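Local coordinates for putative exported protein (Aeromonas hydrophila subsp. hydrophila, PDB 4PJ2) that probably inhibits i-type lysozymes in the periplasm and binds a metal ion, here magnesium, in a hairpin loop, at residues Leu64-Leu69 with Pro75-Val80; Ala94-Pro99 with Asp104-Val109; Val16-Glu21 with Phe44-Phe49. All blocks are in the same frame, centred on the assembly; numbering follows the deposited sequence.

Interaction 1. Residues Leu64-Leu69 with Pro75-Val80; sequences LKLLDL and PELIVV. With MG (magnesium ion), chain G.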
loop_
_atom_site.group_PDB
_atom_site.type_symbol
_atom_site.label_atom_id
_atom_site.label_comp_id
_atom_site.label_asym_id
_atom_site.label_seq_id
_atom_site.Cartn_x
_atom_site.Cartn_y
_atom_site.Cartn_z
ATOM N N LEU A 64 -4.867 2.677 -12.165
ATOM C CA LEU A 64 -5.942 3.641 -12.371
ATOM C C LEU A 64 -6.990 2.939 -13.219
ATOM O O LEU A 64 -6.648 2.238 -14.178
ATOM C CB LEU A 64 -5.448 4.864 -13.140
ATOM C CG LEU A 64 -4.234 5.560 -12.534
ATOM C CD1 LEU A 64 -3.907 6.779 -13.383
ATOM C CD2 LEU A 64 -4.453 5.966 -11.078
ATOM N N LYS A 65 -8.256 3.152 -12.881
ATOM C CA LYS A 65 -9.359 2.633 -13.684
ATOM C C LYS A 65 -10.308 3.759 -14.047
ATOM O O LYS A 65 -10.499 4.699 -13.276
ATOM C CB LYS A 65 -10.132 1.562 -12.916
ATOM C CG LYS A 65 -9.315 0.381 -12.442
ATOM C CD LYS A 65 -10.192 -0.543 -11.598
ATOM C CE LYS A 65 -9.449 -1.785 -11.152
ATOM N NZ LYS A 65 -9.300 -2.782 -12.248
ATOM N N LEU A 66 -10.902 3.644 -15.232
ATOM C CA LEU A 66 -11.936 4.561 -15.693
ATOM C C LEU A 66 -13.194 3.751 -15.935
ATOM O O LEU A 66 -13.266 2.947 -16.877
ATOM C CB LEU A 66 -11.538 5.253 -17.003
ATOM C CG LEU A 66 -10.404 6.264 -16.912
ATOM C CD1 LEU A 66 -10.057 6.793 -18.298
ATOM C CD2 LEU A 66 -10.801 7.398 -15.980
ATOM N N LEU A 67 -14.186 3.939 -15.076
ATOM C CA LEU A 67 -15.392 3.114 -15.121
ATOM C C LEU A 67 -16.560 3.924 -14.602
ATOM O O LEU A 67 -16.403 4.699 -13.668
ATOM C CB LEU A 67 -15.208 1.867 -14.255
ATOM C CG LEU A 67 -14.199 0.826 -14.749
ATOM C CD1 LEU A 67 -13.953 -0.239 -13.693
ATOM C CD2 LEU A 67 -14.684 0.173 -16.028
ATOM N N ASP A 68 -17.726 3.760 -15.217
ATOM C CA ASP A 68 -18.923 4.452 -14.765
ATOM C C ASP A 68 -19.493 3.790 -13.515
ATOM O O ASP A 68 -20.033 2.684 -13.584
ATOM C CB ASP A 68 -19.966 4.443 -15.883
ATOM C CG ASP A 68 -21.234 5.175 -15.507
ATOM O OD1 ASP A 68 -21.232 5.906 -14.498
ATOM O OD2 ASP A 68 -22.239 5.026 -16.233
ATOM N N LEU A 69 -19.397 4.473 -12.380
ATOM C CA LEU A 69 -19.837 3.928 -11.098
ATOM C C LEU A 69 -21.221 4.414 -10.709
ATOM O O LEU A 69 -21.916 3.741 -9.951
ATOM C CB LEU A 69 -18.854 4.330 -9.993
ATOM C CG LEU A 69 -17.418 3.848 -10.143
ATOM C CD1 LEU A 69 -16.603 4.384 -8.975
ATOM C CD2 LEU A 69 -17.338 2.327 -10.239
ATOM N N PRO A 75 -17.218 7.904 -17.320
ATOM C CA PRO A 75 -16.403 7.199 -16.325
ATOM C C PRO A 75 -15.964 8.068 -15.157
ATOM O O PRO A 75 -15.627 9.243 -15.343
ATOM C CB PRO A 75 -15.181 6.755 -17.131
ATOM C CG PRO A 75 -15.060 7.777 -18.208
ATOM C CD PRO A 75 -16.479 8.135 -18.572
ATOM N N GLU A 76 -16.007 7.487 -13.966
ATOM C CA GLU A 76 -15.316 8.007 -12.792
ATOM C C GLU A 76 -13.895 7.524 -12.844
ATOM O O GLU A 76 -13.587 6.537 -13.510
ATOM C CB GLU A 76 -15.975 7.476 -11.519
ATOM C CG GLU A 76 -17.189 8.257 -11.094
ATOM C CD GLU A 76 -18.295 8.219 -12.146
ATOM O OE1 GLU A 76 -18.889 7.136 -12.370
ATOM O OE2 GLU A 76 -18.582 9.272 -12.751
ATOM N N LEU A 77 -13.006 8.246 -12.161
ATOM C CA LEU A 77 -11.642 7.787 -11.985
ATOM C C LEU A 77 -11.532 7.049 -10.683
ATOM O O LEU A 77 -11.983 7.542 -9.653
ATOM C CB LEU A 77 -10.701 8.992 -11.959
ATOM C CG LEU A 77 -9.247 8.699 -11.575
ATOM C CD1 LEU A 77 -8.516 7.865 -12.603
ATOM C CD2 LEU A 77 -8.515 10.009 -11.320
ATOM N N ILE A 78 -10.919 5.876 -10.737
ATOM C CA ILE A 78 -10.652 5.098 -9.528
ATOM C C ILE A 78 -9.156 4.934 -9.394
ATOM O O ILE A 78 -8.493 4.464 -10.303
ATOM C CB ILE A 78 -11.350 3.719 -9.538
ATOM C CG1 ILE A 78 -12.856 3.910 -9.719
ATOM C CG2 ILE A 78 -11.031 2.978 -8.227
ATOM C CD1 ILE A 78 -13.361 3.735 -11.146
ATOM N N VAL A 79 -8.621 5.370 -8.254
ATOM C CA VAL A 79 -7.205 5.211 -7.951
ATOM C C VAL A 79 -7.074 4.103 -6.918
ATOM O O VAL A 79 -7.618 4.215 -5.823
ATOM C CB VAL A 79 -6.570 6.516 -7.420
ATOM C CG1 VAL A 79 -5.090 6.312 -7.133
ATOM C CG2 VAL A 79 -6.755 7.651 -8.422
ATOM N N VAL A 80 -6.384 3.024 -7.289
ATOM C CA VAL A 80 -6.244 1.849 -6.430
ATOM C C VAL A 80 -4.861 1.844 -5.817
ATOM O O VAL A 80 -3.877 2.006 -6.514
ATOM C CB VAL A 80 -6.453 0.535 -7.211
ATOM C CG1 VAL A 80 -6.368 -0.647 -6.247
ATOM C CG2 VAL A 80 -7.784 0.551 -7.940
HETATM MG MG MG G . -20.254 8.094 -14.192
#

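Interaction 2. Residues Ala94-Pro99 with Asp104-Val109; sequences AFTLNP and DSFNHV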
loop_
_atom_site.group_PDB
_atom_site.type_symbol
_atom_site.label_atom_id
_atom_site.label_comp_id
_atom_site.label_asym_id
_atom_site.label_seq_id
_atom_site.Cartn_x
_atom_site.Cartn_y
_atom_site.Cartn_z
ATOM N N ALA A 94 -12.577 6.949 -5.474
ATOM C CA ALA A 94 -13.244 7.245 -6.736
ATOM C C ALA A 94 -13.517 8.747 -6.834
ATOM O O ALA A 94 -13.872 9.380 -5.837
ATOM C CB ALA A 94 -14.549 6.458 -6.863
ATOM N N PHE A 95 -13.387 9.274 -8.048
ATOM C CA PHE A 95 -13.591 10.688 -8.337
ATOM C C PHE A 95 -14.531 10.870 -9.510
ATOM O O PHE A 95 -14.432 10.157 -10.508
ATOM C CB PHE A 95 -12.271 11.384 -8.716
ATOM C CG PHE A 95 -11.203 11.292 -7.676
ATOM C CD1 PHE A 95 -10.927 12.361 -6.841
ATOM C CD2 PHE A 95 -10.443 10.151 -7.560
ATOM C CE1 PHE A 95 -9.934 12.265 -5.896
ATOM C CE2 PHE A 95 -9.457 10.042 -6.597
ATOM C CZ PHE A 95 -9.201 11.102 -5.774
ATOM N N THR A 96 -15.419 11.841 -9.387
ATOM C CA THR A 96 -16.150 12.333 -10.548
ATOM C C THR A 96 -15.339 13.445 -11.180
ATOM O O THR A 96 -14.642 14.186 -10.469
ATOM C CB THR A 96 -17.550 12.847 -10.201
ATOM O OG1 THR A 96 -17.477 13.750 -9.100
ATOM C CG2 THR A 96 -18.450 11.696 -9.838
ATOM N N LEU A 97 -15.413 13.515 -12.514
ATOM C CA LEU A 97 -14.692 14.493 -13.333
ATOM C C LEU A 97 -15.405 14.724 -14.682
ATOM O O LEU A 97 -15.527 13.813 -15.517
ATOM C CB LEU A 97 -13.258 14.070 -13.613
ATOM C CG LEU A 97 -12.756 12.720 -13.133
ATOM C CD1 LEU A 97 -13.403 11.585 -13.896
ATOM C CD2 LEU A 97 -11.283 12.666 -13.318
ATOM N N ASN A 98 -15.848 15.951 -14.914
ATOM C CA ASN A 98 -16.508 16.290 -16.168
ATOM C C ASN A 98 -16.440 17.800 -16.422
ATOM O O ASN A 98 -16.106 18.585 -15.528
ATOM C CB ASN A 98 -17.959 15.787 -16.165
ATOM C CG ASN A 98 -18.747 16.300 -14.988
ATOM O OD1 ASN A 98 -19.033 17.500 -14.895
ATOM N ND2 ASN A 98 -19.112 15.399 -14.079
ATOM N N PRO A 99 -16.738 18.216 -17.653
ATOM C CA PRO A 99 -16.638 19.645 -17.961
ATOM C C PRO A 99 -17.604 20.516 -17.152
ATOM O O PRO A 99 -17.262 21.651 -16.820
ATOM C CB PRO A 99 -16.994 19.699 -19.451
ATOM C CG PRO A 99 -16.681 18.352 -19.972
ATOM C CD PRO A 99 -16.988 17.405 -18.856
ATOM N N ASP A 104 -14.341 16.002 -8.341
ATOM C CA ASP A 104 -14.803 15.809 -6.961
ATOM C C ASP A 104 -14.654 14.345 -6.538
ATOM O O ASP A 104 -14.763 13.450 -7.361
ATOM C CB ASP A 104 -16.309 16.154 -6.844
ATOM C CG ASP A 104 -16.650 17.602 -7.246
ATOM O OD1 ASP A 104 -16.552 18.512 -6.390
ATOM O OD2 ASP A 104 -17.078 17.825 -8.408
ATOM N N SER A 105 -14.421 14.092 -5.257
ATOM C CA SER A 105 -14.350 12.715 -4.801
ATOM C C SER A 105 -15.763 12.146 -4.788
ATOM O O SER A 105 -16.746 12.883 -4.665
ATOM C CB SER A 105 -13.663 12.606 -3.436
ATOM O OG SER A 105 -14.513 12.035 -2.456
ATOM N N PHE A 106 -15.854 10.832 -4.944
ATOM C CA PHE A 106 -17.135 10.145 -5.049
ATOM C C PHE A 106 -17.269 9.053 -3.974
ATOM O O PHE A 106 -18.368 8.879 -3.461
ATOM C CB PHE A 106 -17.319 9.603 -6.477
ATOM C CG PHE A 106 -18.518 8.721 -6.648
ATOM C CD1 PHE A 106 -19.777 9.271 -6.827
ATOM C CD2 PHE A 106 -18.386 7.347 -6.649
ATOM C CE1 PHE A 106 -20.894 8.461 -6.997
ATOM C CE2 PHE A 106 -19.490 6.529 -6.818
ATOM C CZ PHE A 106 -20.749 7.086 -6.992
ATOM N N ASN A 107 -16.173 8.375 -3.590
ATOM C CA ASN A 107 -16.207 7.328 -2.542
ATOM C C ASN A 107 -14.785 6.856 -2.163
ATOM O O ASN A 107 -13.835 7.173 -2.867
ATOM C CB ASN A 107 -17.060 6.158 -3.046
ATOM C CG ASN A 107 -17.546 5.237 -1.937
ATOM O OD1 ASN A 107 -17.410 5.516 -0.743
ATOM N ND2 ASN A 107 -18.141 4.131 -2.344
ATOM N N HIS A 108 -14.662 6.124 -1.050
ATOM C CA HIS A 108 -13.400 5.533 -0.576
ATOM C C HIS A 108 -13.658 4.148 0.021
ATOM O O HIS A 108 -14.646 3.959 0.714
ATOM C CB HIS A 108 -12.760 6.449 0.486
ATOM C CG HIS A 108 -11.563 5.867 1.178
ATOM N ND1 HIS A 108 -10.287 5.944 0.663
ATOM C CD2 HIS A 108 -11.448 5.232 2.369
ATOM C CE1 HIS A 108 -9.439 5.370 1.500
ATOM N NE2 HIS A 108 -10.120 4.925 2.543
ATOM N N VAL A 109 -12.765 3.195 -0.242
ATOM C CA VAL A 109 -12.788 1.892 0.428
ATOM C C VAL A 109 -11.371 1.557 0.847
ATOM O O VAL A 109 -10.418 2.079 0.277
ATOM C CB VAL A 109 -13.350 0.776 -0.487
ATOM C CG1 VAL A 109 -14.812 1.053 -0.808
ATOM C CG2 VAL A 109 -12.520 0.617 -1.753
HETATM O O HOH W 1 -18.788 13.411 -6.868
#

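Interaction 3. Residues Val16-Glu21 with Phe44-Phe49; sequences VVTVSE and FPLDQF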
loop_
_atom_site.group_PDB
_atom_site.type_symbol
_atom_site.label_atom_id
_atom_site.label_comp_id
_atom_site.label_asym_id
_atom_site.label_seq_id
_atom_site.Cartn_x
_atom_site.Cartn_y
_atom_site.Cartn_z
ATOM N N VAL A 16 -8.462 15.889 -19.470
ATOM C CA VAL A 16 -7.273 15.102 -19.217
ATOM C C VAL A 16 -6.999 15.126 -17.725
ATOM O O VAL A 16 -7.150 16.158 -17.072
ATOM C CB VAL A 16 -6.077 15.668 -19.993
ATOM C CG1 VAL A 16 -4.780 14.973 -19.610
ATOM C CG2 VAL A 16 -6.351 15.575 -21.479
ATOM N N VAL A 17 -6.594 13.987 -17.183
ATOM C CA VAL A 17 -6.282 13.884 -15.766
ATOM C C VAL A 17 -4.868 13.341 -15.612
ATOM O O VAL A 17 -4.431 12.487 -16.374
ATOM C CB VAL A 17 -7.373 13.035 -15.018
ATOM C CG1 VAL A 17 -7.310 11.566 -15.395
ATOM C CG2 VAL A 17 -7.245 13.157 -13.547
ATOM N N THR A 18 -4.147 13.837 -14.611
ATOM C CA THR A 18 -2.908 13.220 -14.191
ATOM C C THR A 18 -3.024 12.796 -12.735
ATOM O O THR A 18 -3.762 13.388 -11.954
ATOM C CB THR A 18 -1.692 14.122 -14.365
ATOM O OG1 THR A 18 -1.797 15.211 -13.453
ATOM C CG2 THR A 18 -1.573 14.639 -15.787
ATOM N N VAL A 19 -2.282 11.754 -12.400
ATOM C CA VAL A 19 -2.243 11.225 -11.042
ATOM C C VAL A 19 -0.786 11.020 -10.694
ATOM O O VAL A 19 -0.056 10.380 -11.445
ATOM C CB VAL A 19 -3.017 9.899 -10.915
ATOM C CG1 VAL A 19 -2.946 9.389 -9.473
ATOM C CG2 VAL A 19 -4.455 10.096 -11.353
ATOM N N SER A 20 -0.379 11.555 -9.544
ATOM C CA SER A 20 1.019 11.530 -9.113
ATOM C C SER A 20 1.128 11.214 -7.640
ATOM O O SER A 20 0.347 11.714 -6.847
ATOM C CB SER A 20 1.628 12.927 -9.245
ATOM O OG SER A 20 1.723 13.347 -10.570
ATOM N N GLU A 21 2.128 10.425 -7.256
ATOM C CA GLU A 21 2.486 10.322 -5.841
ATOM C C GLU A 21 3.260 11.556 -5.403
ATOM O O GLU A 21 3.948 12.193 -6.189
ATOM C CB GLU A 21 3.299 9.048 -5.603
ATOM C CG GLU A 21 2.402 7.805 -5.620
ATOM C CD GLU A 21 3.146 6.492 -5.505
ATOM O OE1 GLU A 21 4.375 6.489 -5.677
ATOM O OE2 GLU A 21 2.499 5.448 -5.253
ATOM N N PHE A 44 -1.219 20.251 -26.695
ATOM C CA PHE A 44 -0.665 20.624 -25.386
ATOM C C PHE A 44 -1.733 20.358 -24.330
ATOM O O PHE A 44 -2.350 21.280 -23.801
ATOM C CB PHE A 44 -0.245 22.095 -25.376
ATOM C CG PHE A 44 0.903 22.402 -26.293
ATOM C CD1 PHE A 44 2.190 21.981 -25.986
ATOM C CD2 PHE A 44 0.700 23.119 -27.457
ATOM C CE1 PHE A 44 3.256 22.285 -26.809
ATOM C CE2 PHE A 44 1.766 23.422 -28.289
ATOM C CZ PHE A 44 3.040 22.998 -27.965
ATOM N N PRO A 45 -1.949 19.085 -23.999
ATOM C CA PRO A 45 -3.117 18.694 -23.212
ATOM C C PRO A 45 -3.062 19.072 -21.744
ATOM O O PRO A 45 -4.111 18.989 -21.119
ATOM C CB PRO A 45 -3.162 17.181 -23.385
ATOM C CG PRO A 45 -1.796 16.813 -23.667
ATOM C CD PRO A 45 -1.214 17.917 -24.490
ATOM N N LEU A 46 -1.900 19.502 -21.230
ATOM C CA LEU A 46 -1.801 19.940 -19.836
ATOM C C LEU A 46 -1.712 21.449 -19.701
ATOM O O LEU A 46 -1.315 21.948 -18.652
ATOM C CB LEU A 46 -0.615 19.270 -19.132
ATOM C CG LEU A 46 -0.625 17.735 -19.148
ATOM C CD1 LEU A 46 0.541 17.210 -18.349
ATOM C CD2 LEU A 46 -1.915 17.136 -18.643
ATOM N N ASP A 47 -2.126 22.173 -20.732
ATOM C CA ASP A 47 -1.977 23.629 -20.708
ATOM C C ASP A 47 -3.103 24.353 -19.999
ATOM O O ASP A 47 -2.925 25.528 -19.706
ATOM C CB ASP A 47 -1.882 24.190 -22.125
ATOM C CG ASP A 47 -0.492 24.117 -22.701
ATOM O OD1 ASP A 47 0.368 23.397 -22.161
ATOM O OD2 ASP A 47 -0.250 24.815 -23.712
ATOM N N GLN A 48 -4.234 23.712 -19.709
ATOM C CA GLN A 48 -5.374 24.401 -19.128
ATOM C C GLN A 48 -5.866 23.694 -17.866
ATOM O O GLN A 48 -6.837 22.920 -17.887
ATOM C CB GLN A 48 -6.468 24.537 -20.170
ATOM C CG GLN A 48 -7.509 25.554 -19.845
ATOM C CD GLN A 48 -8.246 26.031 -21.079
ATOM O OE1 GLN A 48 -9.049 25.294 -21.660
ATOM N NE2 GLN A 48 -7.986 27.270 -21.486
ATOM N N PHE A 49 -5.186 23.951 -16.778
ATOM C CA PHE A 49 -5.529 23.388 -15.503
ATOM C C PHE A 49 -6.889 23.851 -15.042
ATOM O O PHE A 49 -7.211 25.025 -15.138
ATOM C CB PHE A 49 -4.448 23.794 -14.484
ATOM C CG PHE A 49 -4.766 23.383 -13.074
ATOM C CD1 PHE A 49 -4.634 22.074 -12.661
ATOM C CD2 PHE A 49 -5.209 24.324 -12.165
ATOM C CE1 PHE A 49 -4.930 21.728 -11.370
ATOM C CE2 PHE A 49 -5.494 23.974 -10.865
ATOM C CZ PHE A 49 -5.351 22.669 -10.478
#

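Interaction 1. Residues Leu64-Leu69 with Pro75-Val80
Asp68 and Glu76 close on one magnesium ion at the turn of a beta hairpin, in an Asp-x-Asn-x-Asp loop resembling those of EF-hand-like sites. Asp68 binds it through OD1 alone, at 2.4 Å, whereas Glu76 is bidentate, its OE1 and OE2 each 2.5 Å from the metal. The two carboxylate planes are 66° apart. Asn70, Asp72 and Gln74, the last through its backbone O, complete the shell. A hydrogen bond holds the glutamate further: Leu69 N donates to Glu76 OE1 over 2.7 Å, nearly along the C-O axis, and the bend in the glutamate chain (chi2 62°) brings that oxygen back to the loop. On Asp68, Gly71 N holds OD1 and Lys73 N holds OD2.

Behind the site, strands 64-67 and 76-80 run antiparallel. Lys65 with Ile78 and Leu67 with Glu76 are hydrogen-bonded pairs; Lys65 N to Ile78 O measures 2.9 Å. Leu66 and Leu64 meet Leu77 and Val79 on one face, and Leu66 CB also rests on Pro75 CB. On the other, Ile78 touches Ile119 and Leu122 of helix 118-123, and Leu69 meets Ile78 tip to tip, Leu69 CD1 3.8 Å from Ile78 CG1.

Interaction 2. Residues Ala94-Pro99 with Asp104-Val109
A classic beta bulge joins Ala94 to Phe106 and Asn107, both of which face it from the opposite strand of the hairpin. Ala94 O takes Phe106 N at 2.6 Å and, more weakly, Asn107 N at 3.4 Å. Ala94 N donates to Asn107 O over 2.9 Å at 172°. The extra residue shifts the register by one, and Phe106, at psi -34°, leaves the extended run. Beyond it the regular pairing resumes: Thr96 N gives to Asp104 O and Asp104 N returns a 2.8 Å bond to Thr96 O. With its CG anti to the backbone N (chi1 172°), the Phe106 ring turns an edge to Ala94, where Phe106 CD2 lies 3.9 Å from Ala94 CB near the ring plane. Thr96 CG2 comes obliquely to the same ring, 4.1 Å from Phe106 CD1. One water ties the strands, 2.6 Å from Thr96 OG1 and donating to Ser105 O at 3.0 Å.

Strand 102-112 is one of the two edge strands of its sheet within the chain. Strand 90-98 is bonded to strand 76-82 through Phe95 and Leu77, the Phe95 side chain packs on Tyr32 and Val34 of strand 30-37, and Asn107 ND2 reaches Leu122 O in helix 118-123.

Interaction 3. Residues Val16-Glu21 with Phe44-Phe49
The hydrogen bond from Asp47 N to Phe44 O, 3.2 Å long, closes the turn whose two inner residues, Pro45 and Leu46, lie against Val16 and Thr18. It is a bond within the 44-49 segment; the contact with strand 16-21 is made mainly by hydrocarbon groups. Val16 directs its CB toward the turn and divides its two methyls between the partners. Val16 CG2 meets the proline ring at Pro45 CB, 4.0 Å away, and Val16 CB stands 4.0 Å from Pro45 O. Val16 CG1, placed anti to the backbone N (chi1 173°), instead finds Leu46 CD2 at 3.7 Å, the two side chains crossing at about a right angle.

The turn is of type I: Pro45, at its second position with phi/psi of -73°/-12°, and Leu46 after it both have the helical-type backbone angles of that class. The connection it belongs to runs from strand 30-37 to strand 49-57. Strand 16-21 is an inner strand of the same antiparallel sheet, bonded through its backbone to strand 6-10 on one side and to strand 30-37 on the other. Val16 and Thr18 point toward the turn while Val17 between them points away, which places the turn over one face of that sheet.

Leu46 reaches farther along the strand, to Thr18. Its CD2 methyl touches two neighbours, for besides Val16 CG1 it meets Thr18 CG2 at 3.8 Å, in a tip-to-tip approach of the leucine and threonine side chains. The same leucine packs on Gln8 of strand 6-10 and on Tyr37 of strand 30-37, spanning three adjacent strands. Thr18 for its part packs beside Phe6 and Arg35.

Along the chain the contacts come in series: interaction 3 closes first, then interaction 1, then interaction 2. Interactions 1 and 2, with centres 8 Å apart, are successive hairpins of the four-stranded antiparallel sheet 60-112, joined where Leu77 O probably accepts a hydrogen bond from Phe95 N, 2.7 Å away. Interaction 3, centred 16 Å from each, involves the other sheet. The two sheets pack face to face as a beta sandwich: Leu77 CD2 lies 4.1 Å from both Val17 CG2 and Val19 CG2, and Leu97 CD2 also meets Val17. The magnesium loop lies where strands 60-67 and 76-82 turn, while in interaction 3 a loop lies on part of the face of strand 16-21 turned away from this core.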